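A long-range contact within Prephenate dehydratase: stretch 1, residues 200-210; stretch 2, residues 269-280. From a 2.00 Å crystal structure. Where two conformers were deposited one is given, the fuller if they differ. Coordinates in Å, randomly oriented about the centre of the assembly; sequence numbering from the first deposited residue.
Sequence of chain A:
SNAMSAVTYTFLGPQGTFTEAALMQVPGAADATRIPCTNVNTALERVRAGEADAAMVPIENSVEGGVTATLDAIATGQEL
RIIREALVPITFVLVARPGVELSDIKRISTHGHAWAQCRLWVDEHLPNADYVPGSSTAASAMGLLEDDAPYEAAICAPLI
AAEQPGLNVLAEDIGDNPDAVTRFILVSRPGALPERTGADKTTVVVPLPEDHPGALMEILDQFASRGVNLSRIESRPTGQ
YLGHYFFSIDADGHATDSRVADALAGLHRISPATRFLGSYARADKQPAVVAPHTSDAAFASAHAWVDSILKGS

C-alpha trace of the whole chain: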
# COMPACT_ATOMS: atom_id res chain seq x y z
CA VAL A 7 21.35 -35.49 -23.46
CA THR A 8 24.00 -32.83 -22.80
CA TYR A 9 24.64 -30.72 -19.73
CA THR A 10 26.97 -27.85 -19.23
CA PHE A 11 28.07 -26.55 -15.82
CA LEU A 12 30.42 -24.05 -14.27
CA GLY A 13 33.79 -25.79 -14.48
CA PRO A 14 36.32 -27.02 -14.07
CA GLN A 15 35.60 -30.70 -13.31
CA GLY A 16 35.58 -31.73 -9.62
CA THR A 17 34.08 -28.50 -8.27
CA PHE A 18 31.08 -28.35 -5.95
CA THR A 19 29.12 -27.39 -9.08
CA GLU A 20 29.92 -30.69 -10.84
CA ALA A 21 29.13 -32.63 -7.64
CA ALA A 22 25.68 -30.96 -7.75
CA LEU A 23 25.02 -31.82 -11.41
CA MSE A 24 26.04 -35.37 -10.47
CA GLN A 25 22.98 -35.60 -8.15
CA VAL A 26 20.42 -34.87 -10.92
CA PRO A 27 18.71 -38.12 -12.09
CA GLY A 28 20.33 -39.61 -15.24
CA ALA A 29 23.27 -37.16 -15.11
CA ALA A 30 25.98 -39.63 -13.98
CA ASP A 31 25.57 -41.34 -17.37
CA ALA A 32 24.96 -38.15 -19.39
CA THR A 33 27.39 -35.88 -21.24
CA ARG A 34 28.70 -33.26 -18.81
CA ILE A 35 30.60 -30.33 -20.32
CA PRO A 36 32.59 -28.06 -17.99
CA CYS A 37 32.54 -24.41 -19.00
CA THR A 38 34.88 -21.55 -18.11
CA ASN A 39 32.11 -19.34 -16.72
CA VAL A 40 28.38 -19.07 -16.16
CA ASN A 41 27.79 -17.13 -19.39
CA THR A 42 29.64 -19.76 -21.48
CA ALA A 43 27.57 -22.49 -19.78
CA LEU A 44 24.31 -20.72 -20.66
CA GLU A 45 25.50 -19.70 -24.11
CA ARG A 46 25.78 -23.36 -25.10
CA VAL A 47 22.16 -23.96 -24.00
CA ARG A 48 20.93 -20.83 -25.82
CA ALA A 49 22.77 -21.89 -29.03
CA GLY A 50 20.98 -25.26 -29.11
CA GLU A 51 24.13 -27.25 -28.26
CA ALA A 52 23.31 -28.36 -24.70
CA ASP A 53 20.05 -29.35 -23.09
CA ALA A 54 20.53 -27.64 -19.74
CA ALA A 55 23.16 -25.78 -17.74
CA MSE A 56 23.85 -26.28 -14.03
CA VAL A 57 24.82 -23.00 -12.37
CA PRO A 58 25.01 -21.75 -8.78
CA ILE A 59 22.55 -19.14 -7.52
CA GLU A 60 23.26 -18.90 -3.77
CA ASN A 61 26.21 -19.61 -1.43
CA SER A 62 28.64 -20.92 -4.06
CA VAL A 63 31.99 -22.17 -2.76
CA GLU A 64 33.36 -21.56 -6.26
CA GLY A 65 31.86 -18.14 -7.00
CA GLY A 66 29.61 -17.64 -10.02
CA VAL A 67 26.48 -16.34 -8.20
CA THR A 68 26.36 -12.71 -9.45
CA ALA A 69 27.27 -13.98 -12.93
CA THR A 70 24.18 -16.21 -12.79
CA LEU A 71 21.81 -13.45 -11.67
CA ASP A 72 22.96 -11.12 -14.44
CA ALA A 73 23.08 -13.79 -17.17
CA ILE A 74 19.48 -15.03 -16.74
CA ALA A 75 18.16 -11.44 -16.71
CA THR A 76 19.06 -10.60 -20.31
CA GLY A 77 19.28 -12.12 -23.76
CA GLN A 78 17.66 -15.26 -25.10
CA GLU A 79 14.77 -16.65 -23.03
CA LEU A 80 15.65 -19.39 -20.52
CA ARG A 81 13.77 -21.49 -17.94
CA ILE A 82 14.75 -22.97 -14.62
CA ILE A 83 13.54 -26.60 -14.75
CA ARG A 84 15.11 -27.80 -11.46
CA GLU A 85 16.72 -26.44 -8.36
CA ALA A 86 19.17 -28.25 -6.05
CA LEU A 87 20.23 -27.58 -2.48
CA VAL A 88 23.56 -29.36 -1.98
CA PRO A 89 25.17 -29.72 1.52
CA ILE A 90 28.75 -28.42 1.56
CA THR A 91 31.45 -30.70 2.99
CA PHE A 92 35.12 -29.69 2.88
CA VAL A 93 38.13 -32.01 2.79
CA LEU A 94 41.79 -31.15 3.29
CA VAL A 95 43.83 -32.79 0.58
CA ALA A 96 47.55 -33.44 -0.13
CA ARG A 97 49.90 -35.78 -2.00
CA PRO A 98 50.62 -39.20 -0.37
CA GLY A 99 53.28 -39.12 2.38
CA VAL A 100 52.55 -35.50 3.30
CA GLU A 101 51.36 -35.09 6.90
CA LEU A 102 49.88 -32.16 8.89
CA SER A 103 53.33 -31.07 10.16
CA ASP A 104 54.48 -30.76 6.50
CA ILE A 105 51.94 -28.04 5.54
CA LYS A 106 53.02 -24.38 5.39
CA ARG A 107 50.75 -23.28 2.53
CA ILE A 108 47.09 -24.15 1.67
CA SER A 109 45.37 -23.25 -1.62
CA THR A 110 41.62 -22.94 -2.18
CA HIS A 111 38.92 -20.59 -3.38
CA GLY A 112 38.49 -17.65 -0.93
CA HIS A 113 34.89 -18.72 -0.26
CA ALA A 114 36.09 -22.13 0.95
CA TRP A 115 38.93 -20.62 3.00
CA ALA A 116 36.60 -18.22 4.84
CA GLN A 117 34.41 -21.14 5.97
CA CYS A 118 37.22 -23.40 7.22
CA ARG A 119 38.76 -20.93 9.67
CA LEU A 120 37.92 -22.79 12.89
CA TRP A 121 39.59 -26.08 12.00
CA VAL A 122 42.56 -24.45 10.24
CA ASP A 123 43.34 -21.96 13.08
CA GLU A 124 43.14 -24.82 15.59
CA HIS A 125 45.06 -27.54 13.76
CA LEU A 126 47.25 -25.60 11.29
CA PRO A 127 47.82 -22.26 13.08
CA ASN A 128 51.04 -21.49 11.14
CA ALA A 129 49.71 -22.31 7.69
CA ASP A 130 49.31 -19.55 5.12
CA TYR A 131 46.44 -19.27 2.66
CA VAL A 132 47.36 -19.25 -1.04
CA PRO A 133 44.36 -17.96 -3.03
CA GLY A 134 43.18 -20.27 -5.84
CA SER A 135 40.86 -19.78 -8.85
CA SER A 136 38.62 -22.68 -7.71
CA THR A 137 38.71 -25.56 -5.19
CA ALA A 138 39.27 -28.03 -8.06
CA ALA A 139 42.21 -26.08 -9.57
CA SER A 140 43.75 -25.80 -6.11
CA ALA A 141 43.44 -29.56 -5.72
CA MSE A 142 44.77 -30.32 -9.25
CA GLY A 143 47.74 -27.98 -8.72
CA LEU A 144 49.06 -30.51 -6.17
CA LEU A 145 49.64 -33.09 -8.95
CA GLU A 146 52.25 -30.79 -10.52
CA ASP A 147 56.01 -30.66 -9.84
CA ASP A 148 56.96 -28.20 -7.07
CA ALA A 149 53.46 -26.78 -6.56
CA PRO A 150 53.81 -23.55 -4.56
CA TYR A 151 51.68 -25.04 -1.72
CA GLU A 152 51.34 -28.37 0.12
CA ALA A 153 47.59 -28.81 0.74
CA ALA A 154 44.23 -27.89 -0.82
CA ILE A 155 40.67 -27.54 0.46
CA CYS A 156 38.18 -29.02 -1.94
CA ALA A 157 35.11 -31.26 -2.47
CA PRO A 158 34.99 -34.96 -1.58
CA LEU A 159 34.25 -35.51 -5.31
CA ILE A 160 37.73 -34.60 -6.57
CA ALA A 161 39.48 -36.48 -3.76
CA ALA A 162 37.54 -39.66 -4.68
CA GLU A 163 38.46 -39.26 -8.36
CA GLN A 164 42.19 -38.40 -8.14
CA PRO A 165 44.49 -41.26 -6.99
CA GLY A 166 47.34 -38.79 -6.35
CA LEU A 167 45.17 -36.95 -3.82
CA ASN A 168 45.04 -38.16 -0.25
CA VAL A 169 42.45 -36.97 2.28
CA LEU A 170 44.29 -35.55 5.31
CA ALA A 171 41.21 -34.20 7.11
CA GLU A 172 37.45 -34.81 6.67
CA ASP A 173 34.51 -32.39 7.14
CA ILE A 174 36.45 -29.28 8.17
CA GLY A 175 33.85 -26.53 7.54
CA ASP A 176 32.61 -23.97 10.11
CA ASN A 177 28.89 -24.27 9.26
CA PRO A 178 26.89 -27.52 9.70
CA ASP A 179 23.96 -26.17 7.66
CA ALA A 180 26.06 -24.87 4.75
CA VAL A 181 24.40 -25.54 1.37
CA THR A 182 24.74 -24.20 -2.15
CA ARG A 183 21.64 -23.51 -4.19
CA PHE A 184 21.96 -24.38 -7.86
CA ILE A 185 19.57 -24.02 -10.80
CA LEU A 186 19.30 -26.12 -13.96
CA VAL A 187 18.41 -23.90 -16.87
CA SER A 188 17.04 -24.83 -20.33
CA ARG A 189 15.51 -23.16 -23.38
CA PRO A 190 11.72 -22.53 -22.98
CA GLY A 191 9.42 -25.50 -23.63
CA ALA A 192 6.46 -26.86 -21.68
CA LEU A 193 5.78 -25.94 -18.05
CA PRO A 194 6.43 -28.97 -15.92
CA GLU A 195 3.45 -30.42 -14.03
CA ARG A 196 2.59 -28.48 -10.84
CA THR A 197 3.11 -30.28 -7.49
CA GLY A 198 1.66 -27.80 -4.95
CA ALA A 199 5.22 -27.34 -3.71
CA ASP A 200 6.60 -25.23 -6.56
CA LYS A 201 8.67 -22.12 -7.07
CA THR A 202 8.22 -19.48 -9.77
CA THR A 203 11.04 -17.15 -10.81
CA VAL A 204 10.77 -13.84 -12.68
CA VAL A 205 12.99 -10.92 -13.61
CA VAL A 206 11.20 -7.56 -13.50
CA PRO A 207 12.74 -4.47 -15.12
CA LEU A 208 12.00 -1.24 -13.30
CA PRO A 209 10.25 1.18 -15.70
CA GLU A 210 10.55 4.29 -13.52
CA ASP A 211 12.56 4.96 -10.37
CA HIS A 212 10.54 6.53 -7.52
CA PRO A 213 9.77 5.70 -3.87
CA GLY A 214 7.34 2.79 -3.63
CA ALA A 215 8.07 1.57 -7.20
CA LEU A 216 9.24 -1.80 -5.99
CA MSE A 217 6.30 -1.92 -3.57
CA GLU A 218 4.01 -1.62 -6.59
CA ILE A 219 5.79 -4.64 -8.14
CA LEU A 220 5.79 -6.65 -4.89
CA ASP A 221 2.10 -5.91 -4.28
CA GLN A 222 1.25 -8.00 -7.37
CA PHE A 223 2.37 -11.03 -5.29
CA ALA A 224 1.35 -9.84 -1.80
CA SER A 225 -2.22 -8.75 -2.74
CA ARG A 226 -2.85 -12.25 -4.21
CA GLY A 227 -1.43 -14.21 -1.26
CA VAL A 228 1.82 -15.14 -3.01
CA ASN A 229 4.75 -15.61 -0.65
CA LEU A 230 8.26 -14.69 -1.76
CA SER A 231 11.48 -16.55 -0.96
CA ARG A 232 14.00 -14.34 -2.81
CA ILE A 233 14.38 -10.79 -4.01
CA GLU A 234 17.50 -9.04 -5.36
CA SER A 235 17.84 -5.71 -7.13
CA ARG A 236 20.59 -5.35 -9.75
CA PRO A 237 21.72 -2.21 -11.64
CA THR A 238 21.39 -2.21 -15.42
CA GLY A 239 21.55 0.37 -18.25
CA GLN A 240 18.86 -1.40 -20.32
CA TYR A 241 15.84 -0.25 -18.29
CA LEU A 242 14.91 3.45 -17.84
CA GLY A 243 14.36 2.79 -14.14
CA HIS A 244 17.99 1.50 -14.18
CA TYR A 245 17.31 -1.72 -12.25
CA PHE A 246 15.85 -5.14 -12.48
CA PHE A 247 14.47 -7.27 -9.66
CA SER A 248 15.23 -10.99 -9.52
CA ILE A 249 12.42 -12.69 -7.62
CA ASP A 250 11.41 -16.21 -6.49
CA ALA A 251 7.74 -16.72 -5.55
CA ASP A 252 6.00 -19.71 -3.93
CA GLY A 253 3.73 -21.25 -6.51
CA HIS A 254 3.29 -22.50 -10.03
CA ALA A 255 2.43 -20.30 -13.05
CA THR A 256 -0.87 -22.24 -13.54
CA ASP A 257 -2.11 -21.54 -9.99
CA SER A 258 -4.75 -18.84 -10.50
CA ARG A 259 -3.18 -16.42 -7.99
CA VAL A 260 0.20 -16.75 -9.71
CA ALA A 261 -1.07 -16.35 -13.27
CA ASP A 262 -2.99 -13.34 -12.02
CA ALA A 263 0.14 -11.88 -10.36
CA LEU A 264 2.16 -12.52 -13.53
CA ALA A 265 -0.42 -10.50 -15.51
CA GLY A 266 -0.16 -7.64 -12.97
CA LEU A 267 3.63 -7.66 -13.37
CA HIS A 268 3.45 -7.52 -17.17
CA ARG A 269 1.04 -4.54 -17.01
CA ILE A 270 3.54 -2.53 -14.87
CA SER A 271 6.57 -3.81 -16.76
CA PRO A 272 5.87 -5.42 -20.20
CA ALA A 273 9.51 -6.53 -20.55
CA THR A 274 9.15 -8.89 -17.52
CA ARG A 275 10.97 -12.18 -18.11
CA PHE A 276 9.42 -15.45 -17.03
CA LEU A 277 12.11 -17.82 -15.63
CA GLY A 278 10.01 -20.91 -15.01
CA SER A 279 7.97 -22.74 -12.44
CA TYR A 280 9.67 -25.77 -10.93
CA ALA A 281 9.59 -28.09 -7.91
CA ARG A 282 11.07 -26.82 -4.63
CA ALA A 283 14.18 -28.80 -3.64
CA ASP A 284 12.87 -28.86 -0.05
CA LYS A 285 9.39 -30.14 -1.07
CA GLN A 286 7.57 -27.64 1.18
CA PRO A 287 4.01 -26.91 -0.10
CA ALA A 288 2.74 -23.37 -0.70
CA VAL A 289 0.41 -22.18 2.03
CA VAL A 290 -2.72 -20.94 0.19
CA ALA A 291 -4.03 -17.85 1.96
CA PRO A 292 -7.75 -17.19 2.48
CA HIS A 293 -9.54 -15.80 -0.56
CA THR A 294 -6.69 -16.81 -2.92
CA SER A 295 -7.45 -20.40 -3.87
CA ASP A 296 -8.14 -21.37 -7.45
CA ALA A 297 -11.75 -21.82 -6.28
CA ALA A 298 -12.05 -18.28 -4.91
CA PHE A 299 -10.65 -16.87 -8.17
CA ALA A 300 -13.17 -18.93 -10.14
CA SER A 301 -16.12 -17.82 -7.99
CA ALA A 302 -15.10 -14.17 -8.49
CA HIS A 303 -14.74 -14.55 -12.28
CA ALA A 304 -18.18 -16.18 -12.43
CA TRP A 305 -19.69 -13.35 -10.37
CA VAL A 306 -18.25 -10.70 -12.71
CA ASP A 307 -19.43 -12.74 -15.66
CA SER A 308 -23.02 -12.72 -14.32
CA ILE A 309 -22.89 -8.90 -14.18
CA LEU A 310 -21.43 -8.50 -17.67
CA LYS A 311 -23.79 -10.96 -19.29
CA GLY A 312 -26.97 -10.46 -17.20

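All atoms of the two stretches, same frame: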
# COMPACT_ATOMS: atom_id res chain seq x y z
N ASP A 200 5.84 -25.73 -5.42
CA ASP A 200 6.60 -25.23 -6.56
C ASP A 200 7.14 -23.85 -6.26
O ASP A 200 6.69 -23.16 -5.34
CB ASP A 200 5.73 -25.18 -7.82
CG ASP A 200 5.30 -26.56 -8.31
OD1 ASP A 200 6.15 -27.44 -8.45
OD2 ASP A 200 4.10 -26.75 -8.57
N LYS A 201 8.09 -23.44 -7.10
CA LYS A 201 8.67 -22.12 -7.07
C LYS A 201 8.49 -21.51 -8.46
O LYS A 201 8.55 -22.21 -9.48
CB LYS A 201 10.16 -22.27 -6.74
CG LYS A 201 10.82 -21.05 -6.17
CD LYS A 201 12.25 -21.37 -5.65
CE LYS A 201 12.32 -21.76 -4.17
NZ LYS A 201 13.74 -22.02 -3.79
N THR A 202 8.25 -20.20 -8.51
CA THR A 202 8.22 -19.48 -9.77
C THR A 202 9.20 -18.33 -9.70
O THR A 202 9.20 -17.56 -8.73
CB THR A 202 6.78 -19.02 -10.15
OG1 THR A 202 5.94 -20.16 -10.38
CG2 THR A 202 6.76 -18.14 -11.44
N THR A 203 10.03 -18.20 -10.73
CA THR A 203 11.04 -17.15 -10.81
C THR A 203 10.74 -16.18 -11.96
O THR A 203 10.38 -16.60 -13.07
CB THR A 203 12.49 -17.76 -10.96
OG1 THR A 203 12.76 -18.67 -9.89
CG2 THR A 203 13.57 -16.66 -10.95
N VAL A 204 10.92 -14.90 -11.69
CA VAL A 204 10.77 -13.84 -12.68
C VAL A 204 11.86 -12.78 -12.56
O VAL A 204 12.47 -12.60 -11.50
CB VAL A 204 9.41 -13.11 -12.58
CG1 VAL A 204 8.29 -14.01 -12.99
CG2 VAL A 204 9.18 -12.52 -11.15
N VAL A 205 12.11 -12.07 -13.65
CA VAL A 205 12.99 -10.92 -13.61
C VAL A 205 12.18 -9.73 -14.07
O VAL A 205 11.64 -9.76 -15.18
CB VAL A 205 14.25 -11.11 -14.51
CG1 VAL A 205 15.01 -9.74 -14.66
CG2 VAL A 205 15.15 -12.20 -13.93
N VAL A 206 12.06 -8.72 -13.21
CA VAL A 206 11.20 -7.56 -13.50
C VAL A 206 12.04 -6.30 -13.63
O VAL A 206 12.63 -5.82 -12.65
CB VAL A 206 10.08 -7.37 -12.41
CG1 VAL A 206 9.07 -6.28 -12.83
CG2 VAL A 206 9.38 -8.72 -12.10
N PRO A 207 12.09 -5.75 -14.86
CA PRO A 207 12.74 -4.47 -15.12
C PRO A 207 11.93 -3.35 -14.47
O PRO A 207 10.70 -3.33 -14.55
CB PRO A 207 12.69 -4.35 -16.65
CG PRO A 207 12.48 -5.74 -17.15
CD PRO A 207 11.62 -6.39 -16.10
N LEU A 208 12.63 -2.43 -13.82
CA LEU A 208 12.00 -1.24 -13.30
C LEU A 208 11.77 -0.21 -14.42
O LEU A 208 12.73 0.22 -15.06
CB LEU A 208 12.87 -0.65 -12.18
CG LEU A 208 12.33 0.52 -11.38
CD1 LEU A 208 11.11 0.13 -10.55
CD2 LEU A 208 13.42 1.03 -10.49
N PRO A 209 10.51 0.20 -14.64
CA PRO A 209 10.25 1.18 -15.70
C PRO A 209 10.62 2.60 -15.30
O PRO A 209 11.08 3.37 -16.14
CB PRO A 209 8.73 1.09 -15.91
CG PRO A 209 8.30 -0.17 -15.20
CD PRO A 209 9.26 -0.32 -14.06
N GLU A 210 10.42 2.93 -14.03
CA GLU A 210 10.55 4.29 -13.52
C GLU A 210 10.98 4.23 -12.07
O GLU A 210 10.38 3.51 -11.28
CB GLU A 210 9.21 5.02 -13.60
CG GLU A 210 8.85 5.59 -14.97
CD GLU A 210 7.42 6.10 -15.02
OE1 GLU A 210 7.11 7.13 -14.37
OE2 GLU A 210 6.60 5.46 -15.72
N ARG A 269 1.67 -5.85 -16.84
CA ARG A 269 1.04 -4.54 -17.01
C ARG A 269 1.97 -3.40 -16.56
O ARG A 269 2.13 -2.42 -17.28
CB ARG A 269 -0.35 -4.48 -16.35
CG ARG A 269 -1.39 -5.36 -17.08
CD ARG A 269 -2.83 -5.21 -16.55
NE ARG A 269 -2.98 -5.39 -15.10
CZ ARG A 269 -3.30 -6.54 -14.51
NH1 ARG A 269 -3.47 -7.65 -15.22
NH2 ARG A 269 -3.46 -6.57 -13.19
N ILE A 270 2.61 -3.55 -15.41
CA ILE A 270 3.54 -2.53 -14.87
C ILE A 270 4.83 -2.46 -15.69
O ILE A 270 5.39 -1.37 -15.94
CB ILE A 270 3.96 -2.85 -13.41
CG1 ILE A 270 2.77 -2.75 -12.45
CG2 ILE A 270 5.10 -1.91 -12.93
CD1 ILE A 270 3.05 -3.46 -11.11
N SER A 271 5.28 -3.64 -16.11
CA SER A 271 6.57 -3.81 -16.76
C SER A 271 6.46 -4.88 -17.86
O SER A 271 6.73 -6.06 -17.62
CB SER A 271 7.62 -4.20 -15.71
OG SER A 271 8.93 -4.20 -16.26
N PRO A 272 6.07 -4.47 -19.08
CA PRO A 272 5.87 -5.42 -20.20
C PRO A 272 7.11 -6.22 -20.62
O PRO A 272 6.98 -7.27 -21.27
CB PRO A 272 5.41 -4.52 -21.36
CG PRO A 272 4.87 -3.30 -20.72
CD PRO A 272 5.64 -3.10 -19.44
N ALA A 273 8.31 -5.75 -20.26
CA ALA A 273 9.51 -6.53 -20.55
C ALA A 273 9.87 -7.55 -19.46
O ALA A 273 10.97 -8.08 -19.46
CB ALA A 273 10.72 -5.60 -20.86
N THR A 274 8.94 -7.83 -18.54
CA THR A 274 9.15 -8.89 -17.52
C THR A 274 9.53 -10.23 -18.18
O THR A 274 8.95 -10.62 -19.20
CB THR A 274 7.90 -9.05 -16.60
OG1 THR A 274 7.78 -7.87 -15.79
CG2 THR A 274 8.01 -10.25 -15.68
N ARG A 275 10.53 -10.90 -17.60
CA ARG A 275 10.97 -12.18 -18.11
C ARG A 275 10.44 -13.26 -17.18
O ARG A 275 10.55 -13.17 -15.94
CB ARG A 275 12.49 -12.26 -18.16
CG ARG A 275 13.14 -11.25 -19.08
CD ARG A 275 14.64 -11.23 -18.87
NE ARG A 275 15.30 -12.45 -19.35
CZ ARG A 275 15.81 -12.60 -20.58
NH1 ARG A 275 15.72 -11.63 -21.47
NH2 ARG A 275 16.41 -13.73 -20.92
N PHE A 276 9.85 -14.28 -17.79
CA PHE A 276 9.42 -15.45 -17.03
C PHE A 276 10.54 -16.50 -17.03
O PHE A 276 11.00 -16.94 -18.10
CB PHE A 276 8.12 -16.02 -17.59
CG PHE A 276 7.63 -17.25 -16.86
CD1 PHE A 276 7.01 -17.15 -15.62
CD2 PHE A 276 7.79 -18.51 -17.44
CE1 PHE A 276 6.55 -18.27 -14.95
CE2 PHE A 276 7.33 -19.64 -16.78
CZ PHE A 276 6.72 -19.52 -15.53
N LEU A 277 10.98 -16.88 -15.82
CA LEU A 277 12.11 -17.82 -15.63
C LEU A 277 11.70 -19.22 -15.13
O LEU A 277 12.51 -20.01 -14.65
CB LEU A 277 13.17 -17.19 -14.72
CG LEU A 277 14.26 -16.28 -15.30
CD1 LEU A 277 15.13 -17.09 -16.24
CD2 LEU A 277 13.68 -15.10 -16.03
N GLY A 278 10.43 -19.55 -15.26
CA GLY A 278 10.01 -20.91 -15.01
C GLY A 278 9.33 -21.12 -13.68
O GLY A 278 9.50 -20.33 -12.72
N SER A 279 8.53 -22.18 -13.66
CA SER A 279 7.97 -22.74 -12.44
C SER A 279 8.59 -24.12 -12.35
O SER A 279 8.79 -24.78 -13.38
CB SER A 279 6.44 -22.85 -12.52
OG SER A 279 5.84 -21.56 -12.58
N TYR A 280 8.91 -24.54 -11.13
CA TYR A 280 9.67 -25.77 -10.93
C TYR A 280 9.53 -26.21 -9.48
O TYR A 280 9.26 -25.37 -8.59
CB TYR A 280 11.17 -25.59 -11.32
CG TYR A 280 11.80 -24.40 -10.65
CD1 TYR A 280 11.67 -23.12 -11.22
CD2 TYR A 280 12.46 -24.52 -9.43
CE1 TYR A 280 12.19 -22.00 -10.59
CE2 TYR A 280 13.00 -23.35 -8.78
CZ TYR A 280 12.85 -22.12 -9.39
OH TYR A 280 13.38 -20.96 -8.83

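The strand that begins at D200 and the strand that runs from R275 through Y280 and onward are antiparallel, their axes 176° apart and 4.6 Å apart at closest approach. Paired backbone bonds fix the register on either side of T203: K201 N to Y280 O (2.7 Å) with Y280 N to K201 O (2.9 Å), and V205 N to R275 O (3.0 Å) with R275 N to V205 O (2.9 Å). Between them the register slips by one residue. T203 N donates to G278 O (3.0 Å), but T203 O accepts from L277 N (2.8 Å), so two residues face T203, the signature of a beta bulge. G278, at phi/psi 103/156, would jam a CB against the preceding carbonyl oxygen.

Y280 gives up the most surface to the other strand, 108 Å². Its p rotamer (chi1 52°) brings the end of the side chain nearer to the partner strand, so that K201 CB sits over one face of the ring, 4.0 Å from the centroid of the Y280 ring and 27° off its normal, a CH-pi contact. At the ring edge, Y280 OH donates to T203 OG1 (2.6 Å), a bond that T203 receives with chi1 at -56° (m). K201, with chi1 and chi2 both t, passes its CD 3.4 Å from Y280 OH before its end leads away to a partner elsewhere in the structure.

T202 and S279 share the other face, both m; at a CA-CA distance of 4.2 Å their hydroxyls meet, S279 OG donating to T202 OG1 (2.6 Å). The t rotamer of F276 brings CE1 within 3.5 Å of T202 CG2 and CD1 within 4.3 Å of V204 CG1.

Beyond the strand pairing, S271, the first residue to leave helical phi/psi, uses its t rotamer (-172°) to donate from OG to P207 O (2.6 Å). It also opens a type I turn, whose T274 N (3.0 Å) and T274 OG1 (2.8 Å) both donate to S271 O.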